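PDB 3BDK: mannonate dehydratase from Streptococcus suis, which probably catalyses the dehydration of D-mannonate to 2-dehydro-3-deoxy-D-gluconate, with ferrous iron or manganese as cofactor. Local coordinates for residues I110-V121 against T208-A217; F125-R133 against D221-R232. All blocks are in the same frame, centred on the assembly; numbering follows the deposited sequence.

Interaction 1. Residues I110-V121 against T208-A217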
loop_
_atom_site.group_PDB
_atom_site.type_symbol
_atom_site.label_atom_id
_atom_site.label_comp_id
_atom_site.label_asym_id
_atom_site.label_seq_id
_atom_site.Cartn_x
_atom_site.Cartn_y
_atom_site.Cartn_z
ATOM N N ILE A 110 -32.281 -10.383 6.926
ATOM C CA ILE A 110 -31.716 -9.602 8.013
ATOM C C ILE A 110 -31.572 -10.481 9.240
ATOM O O ILE A 110 -30.609 -10.335 9.985
ATOM C CB ILE A 110 -32.563 -8.362 8.413
ATOM C CG1 ILE A 110 -33.225 -7.678 7.205
ATOM C CG2 ILE A 110 -31.719 -7.395 9.243
ATOM C CD1 ILE A 110 -32.290 -6.942 6.275
ATOM N N ARG A 111 -32.537 -11.376 9.454
ATOM C CA ARG A 111 -32.534 -12.224 10.652
ATOM C C ARG A 111 -31.503 -13.357 10.535
ATOM O O ARG A 111 -30.648 -13.506 11.406
ATOM C CB ARG A 111 -33.945 -12.752 10.976
ATOM C CG ARG A 111 -34.802 -11.814 11.865
ATOM C CD ARG A 111 -36.213 -12.411 12.173
ATOM N NE ARG A 111 -36.987 -12.666 10.952
ATOM C CZ ARG A 111 -38.027 -11.938 10.548
ATOM N NH1 ARG A 111 -38.644 -12.253 9.412
ATOM N NH2 ARG A 111 -38.457 -10.908 11.279
ATOM N N ASN A 112 -31.581 -14.125 9.451
ATOM C CA ASN A 112 -30.551 -15.103 9.105
ATOM C C ASN A 112 -29.097 -14.582 9.207
ATOM O O ASN A 112 -28.202 -15.296 9.679
ATOM C CB ASN A 112 -30.838 -15.677 7.714
ATOM C CG ASN A 112 -31.962 -16.694 7.733
ATOM O OD1 ASN A 112 -32.377 -17.134 8.801
ATOM N ND2 ASN A 112 -32.457 -17.071 6.566
ATOM N N VAL A 113 -28.877 -13.336 8.778
ATOM C CA VAL A 113 -27.563 -12.681 8.837
ATOM C C VAL A 113 -27.176 -12.290 10.275
ATOM O O VAL A 113 -26.017 -12.449 10.677
ATOM C CB VAL A 113 -27.500 -11.472 7.854
ATOM C CG1 VAL A 113 -26.367 -10.503 8.190
ATOM C CG2 VAL A 113 -27.406 -11.970 6.405
ATOM N N GLY A 114 -28.141 -11.801 11.051
ATOM C CA GLY A 114 -27.943 -11.597 12.494
ATOM C C GLY A 114 -27.678 -12.923 13.202
ATOM O O GLY A 114 -27.003 -12.964 14.242
ATOM N N ALA A 115 -28.209 -14.002 12.611
ATOM C CA ALA A 115 -27.985 -15.375 13.064
ATOM C C ALA A 115 -26.637 -15.911 12.546
ATOM O O ALA A 115 -26.517 -17.094 12.173
ATOM C CB ALA A 115 -29.138 -16.276 12.613
ATOM N N ALA A 116 -25.630 -15.032 12.519
ATOM C CA ALA A 116 -24.299 -15.384 12.040
ATOM C C ALA A 116 -23.262 -14.410 12.548
ATOM O O ALA A 116 -22.098 -14.483 12.163
ATOM C CB ALA A 116 -24.274 -15.439 10.532
ATOM N N GLY A 117 -23.675 -13.492 13.411
ATOM C CA GLY A 117 -22.730 -12.581 14.065
ATOM C C GLY A 117 -22.281 -11.404 13.212
ATOM O O GLY A 117 -21.870 -10.367 13.753
ATOM N N ILE A 118 -22.355 -11.570 11.887
ATOM C CA ILE A 118 -22.094 -10.500 10.914
ATOM C C ILE A 118 -22.978 -9.273 11.155
ATOM O O ILE A 118 -24.186 -9.342 10.906
ATOM C CB ILE A 118 -22.349 -10.972 9.470
ATOM C CG1 ILE A 118 -21.689 -12.324 9.193
ATOM C CG2 ILE A 118 -21.862 -9.909 8.490
ATOM C CD1 ILE A 118 -22.175 -13.015 7.922
ATOM N N PRO A 119 -22.371 -8.147 11.616
ATOM C CA PRO A 119 -23.039 -6.952 12.164
ATOM C C PRO A 119 -23.400 -5.792 11.209
ATOM O O PRO A 119 -23.942 -4.779 11.666
ATOM C CB PRO A 119 -22.030 -6.447 13.199
ATOM C CG PRO A 119 -20.699 -7.015 12.778
ATOM C CD PRO A 119 -20.907 -7.980 11.649
ATOM N N VAL A 120 -23.119 -5.920 9.915
ATOM C CA VAL A 120 -23.420 -4.839 8.972
ATOM C C VAL A 120 -23.900 -5.352 7.621
ATOM O O VAL A 120 -23.373 -6.345 7.099
ATOM C CB VAL A 120 -22.217 -3.871 8.765
ATOM C CG1 VAL A 120 -22.490 -2.898 7.628
ATOM C CG2 VAL A 120 -21.893 -3.088 10.052
ATOM N N VAL A 121 -24.909 -4.669 7.068
ATOM C CA VAL A 121 -25.415 -4.959 5.720
ATOM C C VAL A 121 -25.482 -3.685 4.859
ATOM O O VAL A 121 -26.283 -2.786 5.130
ATOM C CB VAL A 121 -26.810 -5.648 5.756
ATOM C CG1 VAL A 121 -27.336 -5.863 4.356
ATOM C CG2 VAL A 121 -26.739 -6.976 6.480
ATOM N N THR A 208 -36.880 -4.982 12.435
ATOM C CA THR A 208 -36.390 -6.309 12.047
ATOM C C THR A 208 -34.876 -6.394 12.192
ATOM O O THR A 208 -34.348 -7.430 12.570
ATOM C CB THR A 208 -36.775 -6.650 10.572
ATOM O OG1 THR A 208 -38.172 -6.380 10.345
ATOM C CG2 THR A 208 -36.471 -8.110 10.221
ATOM N N ALA A 209 -34.187 -5.290 11.903
ATOM C CA ALA A 209 -32.720 -5.229 11.911
ATOM C C ALA A 209 -32.164 -4.896 13.274
ATOM O O ALA A 209 -31.103 -5.383 13.640
ATOM C CB ALA A 209 -32.216 -4.222 10.883
ATOM N N GLU A 210 -32.857 -4.053 14.027
ATOM C CA GLU A 210 -32.509 -3.863 15.431
ATOM C C GLU A 210 -32.817 -5.154 16.201
ATOM O O GLU A 210 -32.172 -5.451 17.216
ATOM C CB GLU A 210 -33.268 -2.686 16.030
ATOM C CG GLU A 210 -32.847 -1.324 15.490
ATOM C CD GLU A 210 -33.899 -0.252 15.740
ATOM O OE1 GLU A 210 -33.571 0.762 16.410
ATOM O OE2 GLU A 210 -35.055 -0.439 15.281
ATOM N N GLU A 211 -33.784 -5.926 15.693
ATOM C CA GLU A 211 -34.161 -7.209 16.296
ATOM C C GLU A 211 -33.087 -8.290 16.065
ATOM O O GLU A 211 -32.961 -9.224 16.866
ATOM C CB GLU A 211 -35.626 -7.617 15.925
ATOM C CG GLU A 211 -35.936 -8.800 14.930
ATOM C CD GLU A 211 -37.478 -8.938 14.577
ATOM O OE1 GLU A 211 -37.857 -9.775 13.717
ATOM O OE2 GLU A 211 -38.311 -8.194 15.148
ATOM N N ALA A 212 -32.264 -8.111 15.027
ATOM C CA ALA A 212 -31.201 -9.077 14.694
ATOM C C ALA A 212 -29.756 -8.627 15.030
ATOM O O ALA A 212 -28.793 -9.352 14.742
ATOM C CB ALA A 212 -31.315 -9.515 13.213
ATOM N N GLY A 213 -29.613 -7.447 15.637
ATOM C CA GLY A 213 -28.293 -6.858 15.929
ATOM C C GLY A 213 -27.600 -6.159 14.753
ATOM O O GLY A 213 -26.695 -5.327 14.956
ATOM N N VAL A 214 -28.030 -6.511 13.540
ATOM C CA VAL A 214 -27.464 -6.064 12.262
ATOM C C VAL A 214 -27.690 -4.575 11.977
ATOM O O VAL A 214 -28.825 -4.102 12.060
ATOM C CB VAL A 214 -28.121 -6.861 11.103
ATOM C CG1 VAL A 214 -27.620 -6.389 9.754
ATOM C CG2 VAL A 214 -27.894 -8.356 11.264
ATOM N N LYS A 215 -26.625 -3.844 11.626
ATOM C CA LYS A 215 -26.745 -2.416 11.248
ATOM C C LYS A 215 -26.763 -2.211 9.729
ATOM O O LYS A 215 -25.905 -2.746 9.004
ATOM C CB LYS A 215 -25.616 -1.556 11.839
ATOM C CG LYS A 215 -25.362 -1.733 13.314
ATOM C CD LYS A 215 -24.373 -0.700 13.828
ATOM C CE LYS A 215 -23.453 -1.318 14.885
ATOM N NZ LYS A 215 -22.710 -0.285 15.675
ATOM N N MET A 216 -27.735 -1.441 9.253
ATOM C CA MET A 216 -27.888 -1.195 7.824
ATOM C C MET A 216 -27.062 0.008 7.381
ATOM O O MET A 216 -26.912 0.978 8.124
ATOM C CB MET A 216 -29.361 -0.981 7.470
ATOM C CG MET A 216 -30.277 -2.108 7.919
ATOM S SD MET A 216 -29.753 -3.717 7.298
ATOM C CE MET A 216 -30.387 -3.657 5.624
ATOM N N ALA A 217 -26.529 -0.061 6.165
ATOM C CA ALA A 217 -25.619 0.964 5.668
ATOM C C ALA A 217 -25.757 1.140 4.160
ATOM O O ALA A 217 -25.361 0.269 3.384
ATOM C CB ALA A 217 -24.183 0.622 6.035
HETATM O O HOH W 1 -26.752 -11.060 15.708
#

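Interaction 2. Residues F125-R133 against D221-R232. With DNO (D-mannose), chain C.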
loop_
_atom_site.group_PDB
_atom_site.type_symbol
_atom_site.label_atom_id
_atom_site.label_comp_id
_atom_site.label_asym_id
_atom_site.label_seq_id
_atom_site.Cartn_x
_atom_site.Cartn_y
_atom_site.Cartn_z
ATOM N N PHE A 125 -30.265 2.044 -3.124
ATOM C CA PHE A 125 -31.622 2.386 -3.550
ATOM C C PHE A 125 -31.561 3.201 -4.843
ATOM O O PHE A 125 -31.958 4.368 -4.898
ATOM C CB PHE A 125 -32.378 3.130 -2.447
ATOM C CG PHE A 125 -33.834 2.765 -2.362
ATOM C CD1 PHE A 125 -34.251 1.692 -1.575
ATOM C CD2 PHE A 125 -34.793 3.481 -3.084
ATOM C CE1 PHE A 125 -35.603 1.349 -1.496
ATOM C CE2 PHE A 125 -36.146 3.149 -3.006
ATOM C CZ PHE A 125 -36.550 2.083 -2.212
ATOM N N MET A 126 -31.061 2.549 -5.885
ATOM C CA MET A 126 -30.718 3.194 -7.116
ATOM C C MET A 126 -31.492 2.547 -8.243
ATOM O O MET A 126 -31.244 1.396 -8.606
ATOM C CB MET A 126 -29.219 3.061 -7.360
ATOM C CG MET A 126 -28.589 4.229 -8.113
ATOM S SD MET A 126 -26.857 3.945 -8.565
ATOM C CE MET A 126 -26.237 3.170 -7.060
ATOM N N PRO A 127 -32.450 3.281 -8.806
ATOM C CA PRO A 127 -33.221 2.761 -9.914
ATOM C C PRO A 127 -32.313 2.167 -10.966
ATOM O O PRO A 127 -31.239 2.719 -11.215
ATOM C CB PRO A 127 -33.888 4.007 -10.469
ATOM C CG PRO A 127 -34.041 4.897 -9.291
ATOM C CD PRO A 127 -32.878 4.634 -8.408
ATOM N N VAL A 128 -32.738 1.033 -11.530
ATOM C CA VAL A 128 -32.183 0.425 -12.734
ATOM C C VAL A 128 -30.780 -0.188 -12.593
ATOM O O VAL A 128 -30.641 -1.410 -12.587
ATOM C CB VAL A 128 -32.251 1.381 -13.955
ATOM C CG1 VAL A 128 -32.054 0.606 -15.239
ATOM C CG2 VAL A 128 -33.577 2.088 -14.004
ATOM N N PHE A 129 -29.750 0.651 -12.497
ATOM C CA PHE A 129 -28.360 0.194 -12.409
ATOM C C PHE A 129 -27.815 0.471 -11.019
ATOM O O PHE A 129 -28.349 1.326 -10.318
ATOM C CB PHE A 129 -27.473 0.943 -13.411
ATOM C CG PHE A 129 -28.097 1.141 -14.764
ATOM C CD1 PHE A 129 -28.759 2.325 -15.069
ATOM C CD2 PHE A 129 -28.011 0.150 -15.736
ATOM C CE1 PHE A 129 -29.344 2.520 -16.325
ATOM C CE2 PHE A 129 -28.592 0.331 -16.985
ATOM C CZ PHE A 129 -29.263 1.523 -17.281
ATOM N N ASP A 130 -26.739 -0.230 -10.639
ATOM C CA ASP A 130 -26.035 0.063 -9.385
ATOM C C ASP A 130 -24.794 0.940 -9.562
ATOM O O ASP A 130 -24.180 1.394 -8.586
ATOM C CB ASP A 130 -25.660 -1.223 -8.679
ATOM C CG ASP A 130 -26.846 -2.118 -8.455
ATOM O OD1 ASP A 130 -26.657 -3.358 -8.579
ATOM O OD2 ASP A 130 -27.957 -1.579 -8.169
ATOM N N TRP A 131 -24.434 1.163 -10.814
ATOM C CA TRP A 131 -23.380 2.091 -11.177
ATOM C C TRP A 131 -23.392 2.211 -12.695
ATOM O O TRP A 131 -24.006 1.399 -13.392
ATOM C CB TRP A 131 -22.015 1.603 -10.674
ATOM C CG TRP A 131 -21.686 0.205 -11.109
ATOM C CD1 TRP A 131 -21.971 -0.944 -10.444
ATOM C CD2 TRP A 131 -21.035 -0.192 -12.325
ATOM N NE1 TRP A 131 -21.530 -2.034 -11.155
ATOM C CE2 TRP A 131 -20.956 -1.604 -12.316
ATOM C CE3 TRP A 131 -20.508 0.509 -13.420
ATOM C CZ2 TRP A 131 -20.362 -2.334 -13.355
ATOM C CZ3 TRP A 131 -19.919 -0.228 -14.465
ATOM C CH2 TRP A 131 -19.853 -1.628 -14.418
ATOM N N THR A 132 -22.704 3.221 -13.203
ATOM C CA THR A 132 -22.613 3.438 -14.629
ATOM C C THR A 132 -21.220 3.967 -14.914
ATOM O O THR A 132 -20.770 4.933 -14.287
ATOM C CB THR A 132 -23.668 4.457 -15.055
ATOM O OG1 THR A 132 -24.969 3.927 -14.783
ATOM C CG2 THR A 132 -23.560 4.812 -16.541
ATOM N N ARG A 133 -20.530 3.324 -15.841
ATOM C CA ARG A 133 -19.275 3.841 -16.330
ATOM C C ARG A 133 -19.383 3.910 -17.841
ATOM O O ARG A 133 -20.156 3.165 -18.435
ATOM C CB ARG A 133 -18.107 2.946 -15.912
ATOM C CG ARG A 133 -17.860 2.852 -14.400
ATOM C CD ARG A 133 -17.606 4.236 -13.754
ATOM N NE ARG A 133 -17.262 4.115 -12.344
ATOM C CZ ARG A 133 -18.112 4.288 -11.332
ATOM N NH1 ARG A 133 -19.381 4.619 -11.561
ATOM N NH2 ARG A 133 -17.686 4.130 -10.082
ATOM N N ASP A 221 -25.462 6.938 -4.147
ATOM C CA ASP A 221 -25.783 6.851 -5.567
ATOM C C ASP A 221 -24.552 7.111 -6.428
ATOM O O ASP A 221 -23.820 8.075 -6.207
ATOM C CB ASP A 221 -26.894 7.840 -5.925
ATOM C CG ASP A 221 -28.278 7.243 -5.772
ATOM O OD1 ASP A 221 -29.269 7.993 -5.907
ATOM O OD2 ASP A 221 -28.377 6.025 -5.518
ATOM N N ASP A 222 -24.330 6.244 -7.410
ATOM C CA ASP A 222 -23.036 6.156 -8.077
ATOM C C ASP A 222 -23.200 6.059 -9.590
ATOM O O ASP A 222 -23.418 4.975 -10.132
ATOM C CB ASP A 222 -22.245 4.954 -7.555
ATOM C CG ASP A 222 -20.991 4.687 -8.364
ATOM O OD1 ASP A 222 -20.578 5.578 -9.136
ATOM O OD2 ASP A 222 -20.417 3.586 -8.227
ATOM N N PRO A 223 -23.095 7.198 -10.266
ATOM C CA PRO A 223 -22.736 8.456 -9.604
ATOM C C PRO A 223 -23.949 9.125 -8.966
ATOM O O PRO A 223 -25.062 8.611 -9.069
ATOM C CB PRO A 223 -22.209 9.313 -10.756
ATOM C CG PRO A 223 -22.917 8.797 -11.957
ATOM C CD PRO A 223 -23.079 7.320 -11.734
ATOM N N PRO A 224 -23.728 10.261 -8.312
ATOM C CA PRO A 224 -24.733 10.843 -7.417
ATOM C C PRO A 224 -25.532 11.946 -8.103
ATOM O O PRO A 224 -25.807 12.979 -7.492
ATOM C CB PRO A 224 -23.888 11.432 -6.286
ATOM C CG PRO A 224 -22.583 11.749 -6.926
ATOM C CD PRO A 224 -22.360 10.679 -7.956
ATOM N N TYR A 225 -25.899 11.723 -9.361
ATOM C CA TYR A 225 -26.835 12.600 -10.054
ATOM C C TYR A 225 -27.601 11.846 -11.134
ATOM O O TYR A 225 -27.234 10.731 -11.506
ATOM C CB TYR A 225 -26.097 13.793 -10.668
ATOM C CG TYR A 225 -24.784 13.429 -11.323
ATOM C CD1 TYR A 225 -24.754 12.763 -12.541
ATOM C CD2 TYR A 225 -23.573 13.752 -10.723
ATOM C CE1 TYR A 225 -23.557 12.429 -13.144
ATOM C CE2 TYR A 225 -22.371 13.422 -11.319
ATOM C CZ TYR A 225 -22.368 12.761 -12.528
ATOM O OH TYR A 225 -21.173 12.430 -13.125
ATOM N N GLY A 226 -28.668 12.460 -11.634
ATOM C CA GLY A 226 -29.527 11.820 -12.627
ATOM C C GLY A 226 -28.753 11.480 -13.877
ATOM O O GLY A 226 -28.057 12.332 -14.422
ATOM N N ILE A 227 -28.833 10.227 -14.309
ATOM C CA ILE A 227 -28.393 9.838 -15.653
ATOM C C ILE A 227 -29.605 9.400 -16.440
ATOM O O ILE A 227 -30.563 8.887 -15.863
ATOM C CB ILE A 227 -27.401 8.656 -15.660
ATOM C CG1 ILE A 227 -27.985 7.457 -14.888
ATOM C CG2 ILE A 227 -26.025 9.112 -15.176
ATOM C CD1 ILE A 227 -26.972 6.342 -14.443
ATOM N N PHE A 228 -29.564 9.600 -17.756
ATOM C CA PHE A 228 -30.569 9.025 -18.633
ATOM C C PHE A 228 -31.985 9.345 -18.135
ATOM O O PHE A 228 -32.901 8.499 -18.222
ATOM C CB PHE A 228 -30.395 7.502 -18.667
ATOM C CG PHE A 228 -29.058 7.047 -19.154
ATOM C CD1 PHE A 228 -28.497 7.594 -20.309
ATOM C CD2 PHE A 228 -28.395 6.020 -18.501
ATOM C CE1 PHE A 228 -27.290 7.151 -20.785
ATOM C CE2 PHE A 228 -27.190 5.557 -18.963
ATOM C CZ PHE A 228 -26.622 6.117 -20.098
ATOM N N GLY A 229 -32.152 10.539 -17.573
ATOM C CA GLY A 229 -33.444 10.960 -17.029
ATOM C C GLY A 229 -34.012 10.115 -15.902
ATOM O O GLY A 229 -35.161 10.315 -15.507
ATOM N N LEU A 230 -33.222 9.182 -15.377
ATOM C CA LEU A 230 -33.618 8.408 -14.203
ATOM C C LEU A 230 -33.355 9.181 -12.925
ATOM O O LEU A 230 -32.387 9.920 -12.857
ATOM C CB LEU A 230 -32.815 7.134 -14.107
ATOM C CG LEU A 230 -32.929 6.040 -15.131
ATOM C CD1 LEU A 230 -31.773 5.047 -14.866
ATOM C CD2 LEU A 230 -34.293 5.399 -15.007
ATOM N N PRO A 231 -34.196 8.998 -11.890
ATOM C CA PRO A 231 -34.000 9.755 -10.661
ATOM C C PRO A 231 -32.948 9.128 -9.711
ATOM O O PRO A 231 -32.746 7.905 -9.737
ATOM C CB PRO A 231 -35.397 9.730 -10.041
ATOM C CG PRO A 231 -35.906 8.413 -10.404
ATOM C CD PRO A 231 -35.375 8.117 -11.790
ATOM N N ARG A 232 -32.272 9.968 -8.915
ATOM C CA ARG A 232 -31.338 9.515 -7.889
ATOM C C ARG A 232 -31.534 10.385 -6.683
ATOM O O ARG A 232 -31.720 11.589 -6.826
ATOM C CB ARG A 232 -29.893 9.652 -8.344
ATOM C CG ARG A 232 -29.306 8.433 -9.036
ATOM C CD ARG A 232 -29.684 8.346 -10.524
ATOM N NE ARG A 232 -29.041 7.187 -11.142
ATOM C CZ ARG A 232 -29.614 5.995 -11.339
ATOM N NH1 ARG A 232 -28.914 5.009 -11.904
ATOM N NH2 ARG A 232 -30.878 5.770 -10.994
HETATM C C1 DNO C . -20.056 -0.322 -7.752
HETATM C C2 DNO C . -19.393 -1.369 -6.842
HETATM C C3 DNO C . -19.794 -2.848 -7.142
HETATM C C4 DNO C . -21.289 -3.305 -7.148
HETATM C C5 DNO C . -22.276 -2.722 -6.092
HETATM C C6 DNO C . -23.388 -3.739 -5.808
HETATM O O1 DNO C . -19.666 0.847 -7.747
HETATM O O2 DNO C . -19.594 -1.030 -5.458
HETATM O O3 DNO C . -19.111 -3.690 -6.217
HETATM O O4 DNO C . -21.821 -3.168 -8.472
HETATM O O5 DNO C . -21.652 -2.386 -4.842
HETATM O O6 DNO C . -24.536 -3.420 -6.599
#

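Interaction 1. Residues I110-V121 against T208-A217
Two neighbouring helix-to-strand corners of a xylose isomerase-like TIM barrel meet where Val-120 and Val-121 pair in parallel with Lys-215 and Met-216. The ladder begins with Lys-215 N giving a hydrogen bond to Pro-119 O (2.8 Å). It continues as Val-121 N bonds to Lys-215 O (2.9 Å), and Val-121 O then accepts from Ala-217 N. Proline, which has no N-H to give, can still start the ladder through its carbonyl. Behind the ladder, Val-214 packs between strand and helix, touching both. Its CG1, anti to the backbone N (chi1 177°), presses on Val-121 CG2 at 3.4 Å, while its other methyl, CG2, lies against the backbone of Gly-114. The compact, forked valine thus packs in two directions at once. Gly-114 needs to be small: its CA makes a CA-H...O contact with Ala-212 O at 3.3 Å, and a CB would point at that same oxygen, so glycine suits the place. Farther back, Ile-110 CG2 packs on Ala-209 CB at 3.6 Å. The other branch of Ile-110 sends CD1 to Met-216 CE (3.9 Å), the two side chains crossing at about a right angle; flexible methionine folds at chi2 and chi3 to bring its methyl there. At the outer margin, Arg-111 NH2 forms a salt bridge to Glu-211 OE1 (2.8 Å). The oxygen lies in the guanidinium plane and is met nearly head-on, while the methyl of Thr-208 covers one guanidinium face. Val-113 and Ile-118 carry the packing on to strand 79-84, and Ile-118 also touches helix 63-74. On the face of the sheet away from Val-121 and Met-216, Val-120 and Ala-217 lie inside the barrel and meet Phe-284 of strand 282-286.

Interaction 2. Residues F125-R133 against D221-R232
Asp-222, caught between Arg-133 and the sugar, gives up the most surface to the facing loop. Its side chain swings CG anti to the backbone N (chi1 171°), which brings OD1 to 2.9 Å from Arg-133 NH1 in a salt bridge. The arginine reaches OD1 on the syn side but out of the carboxylate plane, with the two planes 58° apart, and its NH2 adds only weak bonds. That same NH2 also has a salt bridge to Glu-299, and Thr-132 O takes a bond from NH1, so three partners hold the guanidinium. The other carboxylate oxygen, Asp-222 OD2, lies 2.9 Å from O1 of the bound D-mannose. Both segments are loops that follow parallel strands of the TIM barrel, 120-123 and 215-218, and they emerge at the strand ends where barrels of this kind build their active sites. Met-126 lies between Asp-222 and Arg-232: its sulfur receives a weak, nearly straight N-H from Asp-222, and its CG sits 3.8 Å above the centre of the Arg-232 guanidinium. Its unbranched chain can lie over a guanidinium face with its CG and still offer the sulfur to a backbone N-H. The guanidinium edge is turned to Pro-127, whose carbonyl oxygen accepts from Arg-232 NH2 at 3.1 Å. Arg-232 NH2 also bonds to Pro-231 O, and Pro-127 CG packs 3.3 Å from that carbonyl oxygen, the rigid, puckered ring offering a compact apolar surface. Alongside, Leu-230 CD2 meets Val-128 CG2 at 3.5 Å, and Leu-230 CD1 lies 3.8 Å from Phe-129 CE1.

The two contacts follow the same pair of neighbouring strands from one end to the other. Interaction 1 joins the corners that lead into strands 120-123 and 215-218, and interaction 2 joins the loops that leave them, with centres 27 Å apart. No direct touch links them; the strands themselves connect the two. Interaction 1 does not touch the pocket: the side chain of Val-121 is about 11 Å from the bound D-mannose and that of Ala-217 about 11 Å from the manganese ion. Interaction 2 brings Asp-130, Trp-131 and Asp-222 to the sugar pocket, and the Asp-222 side chain lies about 6 Å from the manganese. Between segments 208-217 and 221-232, His-219 binds that metal together with His-286 and Asp-330.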